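Local coordinates for protein CT296 (Chlamydia trachomatis, PDB 3QH6) that is of unknown function but resembles Fe(II) 2-oxoglutarate-dependent enzymes in structure, which hints at a related iron-dependent role, at residues C111-C116 with I146-S151. Numbering follows the deposited sequence.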
loop_
_atom_site.group_PDB
_atom_site.type_symbol
_atom_site.label_atom_id
_atom_site.label_comp_id
_atom_site.label_asym_id
_atom_site.label_seq_id
_atom_site.Cartn_x
_atom_site.Cartn_y
_atom_site.Cartn_z
ATOM N N CYS A 111 -4.822 8.091 -5.262
ATOM C CA CYS A 111 -4.287 7.725 -3.933
ATOM C C CYS A 111 -3.291 6.593 -4.085
ATOM O O CYS A 111 -3.551 5.650 -4.832
ATOM C CB CYS A 111 -5.419 7.262 -2.997
ATOM S SG CYS A 111 -4.881 7.111 -1.236
ATOM N N SER A 112 -2.155 6.666 -3.397
ATOM C CA SER A 112 -1.254 5.509 -3.365
ATOM C C SER A 112 -1.283 4.797 -2.002
ATOM O O SER A 112 -1.633 5.393 -0.974
ATOM C CB SER A 112 0.178 5.944 -3.715
ATOM O OG SER A 112 0.244 6.509 -5.017
ATOM N N VAL A 113 -0.867 3.532 -1.976
ATOM C CA VAL A 113 -0.656 2.873 -0.697
ATOM C C VAL A 113 0.695 2.218 -0.732
ATOM O O VAL A 113 0.999 1.465 -1.653
ATOM C CB VAL A 113 -1.732 1.805 -0.412
ATOM C CG1 VAL A 113 -1.349 0.980 0.858
ATOM C CG2 VAL A 113 -3.078 2.467 -0.247
ATOM N N LEU A 114 1.521 2.517 0.257
ATOM C CA LEU A 114 2.809 1.844 0.381
ATOM C C LEU A 114 2.580 0.773 1.424
ATOM O O LEU A 114 2.217 1.076 2.540
ATOM C CB LEU A 114 3.896 2.848 0.828
ATOM C CG LEU A 114 5.335 2.359 1.064
ATOM C CD1 LEU A 114 5.415 1.310 2.172
ATOM C CD2 LEU A 114 5.917 1.819 -0.198
ATOM N N LEU A 115 2.763 -0.484 1.058
ATOM C CA LEU A 115 2.581 -1.565 2.022
ATOM C C LEU A 115 3.912 -2.238 2.278
ATOM O O LEU A 115 4.549 -2.709 1.355
ATOM C CB LEU A 115 1.575 -2.549 1.451
ATOM C CG LEU A 115 1.163 -3.747 2.293
ATOM C CD1 LEU A 115 0.476 -3.355 3.608
ATOM C CD2 LEU A 115 0.233 -4.542 1.439
ATOM N N CYS A 116 4.357 -2.260 3.522
ATOM C CA CYS A 116 5.646 -2.886 3.826
ATOM C C CYS A 116 5.465 -4.430 3.890
ATOM O O CYS A 116 4.497 -4.918 4.498
ATOM C CB CYS A 116 6.220 -2.304 5.110
ATOM S SG CYS A 116 7.801 -3.038 5.549
ATOM N N ILE A 146 5.759 -2.641 -1.352
ATOM C CA ILE A 146 5.119 -2.532 -2.658
ATOM C C ILE A 146 4.266 -1.268 -2.665
ATOM O O ILE A 146 3.555 -0.981 -1.702
ATOM C CB ILE A 146 4.301 -3.812 -3.032
ATOM C CG1 ILE A 146 3.767 -3.722 -4.473
ATOM C CG2 ILE A 146 3.132 -4.110 -2.036
ATOM C CD1 ILE A 146 3.162 -5.042 -4.926
ATOM N N ILE A 147 4.432 -0.447 -3.705
ATOM C CA ILE A 147 3.623 0.740 -3.831
ATOM C C ILE A 147 2.488 0.413 -4.782
ATOM O O ILE A 147 2.700 -0.173 -5.839
ATOM C CB ILE A 147 4.439 1.971 -4.329
ATOM C CG1 ILE A 147 3.518 3.184 -4.420
ATOM C CG2 ILE A 147 5.138 1.698 -5.664
ATOM C CD1 ILE A 147 3.370 3.912 -3.073
ATOM N N LEU A 148 1.283 0.770 -4.369
ATOM C CA LEU A 148 0.066 0.421 -5.091
ATOM C C LEU A 148 -0.569 1.724 -5.507
ATOM O O LEU A 148 -0.771 2.582 -4.665
ATOM C CB LEU A 148 -0.894 -0.305 -4.135
ATOM C CG LEU A 148 -0.324 -1.606 -3.543
ATOM C CD1 LEU A 148 -1.206 -2.087 -2.392
ATOM C CD2 LEU A 148 -0.206 -2.656 -4.634
ATOM N N ARG A 149 -0.884 1.878 -6.788
ATOM C CA ARG A 149 -1.457 3.113 -7.267
ATOM C C ARG A 149 -2.929 2.919 -7.554
ATOM O O ARG A 149 -3.288 2.082 -8.378
ATOM C CB ARG A 149 -0.743 3.558 -8.562
ATOM C CG ARG A 149 0.779 3.554 -8.506
ATOM C CD ARG A 149 1.305 4.547 -7.454
ATOM N NE ARG A 149 2.749 4.719 -7.625
ATOM C CZ ARG A 149 3.476 5.644 -7.030
ATOM N NH1 ARG A 149 2.893 6.508 -6.213
ATOM N NH2 ARG A 149 4.790 5.722 -7.276
ATOM N N PHE A 150 -3.786 3.776 -6.997
ATOM C CA PHE A 150 -5.233 3.582 -7.190
ATOM C C PHE A 150 -5.836 4.745 -7.946
ATOM O O PHE A 150 -5.560 5.884 -7.618
ATOM C CB PHE A 150 -5.963 3.438 -5.836
ATOM C CG PHE A 150 -5.605 2.189 -5.091
ATOM C CD1 PHE A 150 -6.302 1.005 -5.307
ATOM C CD2 PHE A 150 -4.536 2.170 -4.210
ATOM C CE1 PHE A 150 -5.939 -0.186 -4.618
ATOM C CE2 PHE A 150 -4.196 0.996 -3.535
ATOM C CZ PHE A 150 -4.890 -0.167 -3.747
ATOM N N SER A 151 -6.690 4.461 -8.931
ATOM C CA SER A 151 -7.222 5.545 -9.781
ATOM C C SER A 151 -8.748 5.427 -9.906
ATOM O O SER A 151 -9.305 4.316 -9.971
ATOM C CB SER A 151 -6.567 5.509 -11.178
ATOM O OG SER A 151 -7.073 6.546 -12.020
#
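Strand 111-116 pairs antiparallel with residues 146-151 of strand 145-151; these are two inner, neighbouring strands of the antiparallel sheet, flanked by strands 125-128 and 91-98 respectively, consistent with the family's place in the cupin clan. Three hydrogen-bonded pairs, Cys111-Phe150, Val113-Leu148 and Leu115-Ile146, zip the backbones together. The straightest bond runs from Leu115 N to Ile146 O (2.9 Å, 176° at the hydrogen); the weak one, Cys111 N to Phe150 O, stretches to 3.3 Å.

Ser112, Leu114, Ile147 and Arg149 share one face. Arg149 starts with CB on this face; CG stands anti to the carbonyl carbon (chi1 -49°), and the bend at chi2 (-63°) turns CD toward Ser112 of the neighbouring strand. CD then passes 3.3 Å from Ser112 OG, and the extended remainder brings NH1 to the same hydroxyl, which accepts its N-H at 2.9 Å in the guanidinium plane. NH2 turns to Leu105 O, while NE makes a long, weak ion pair with Asp107. In the conformer described, Ile147 CG1 lies 3.5 Å above the guanidinium plane, over its centre. From there Ile147 CD1 reaches across to Ser112 CB, at 3.8 Å, and to Leu114 CB.

On the opposite face, Val113 CG2 meets Phe150 CE2 obliquely at 3.8 Å, and the ring turns its edge to Cys111 O. Leu115 CB packs on Ile146 CG2, the methyl in the crowded position between backbone N and carbonyl carbon. Helix 66-75 covers this face through Val68, Ile71 and Val72.

The faces thus differ in chemistry: one mainly apolar and largely packed under that helix, the other carrying a buried arginine whose N-H groups are met by a serine hydroxyl and the Leu105 carbonyl, with the weak Asp107 pairing probably offsetting part of its charge.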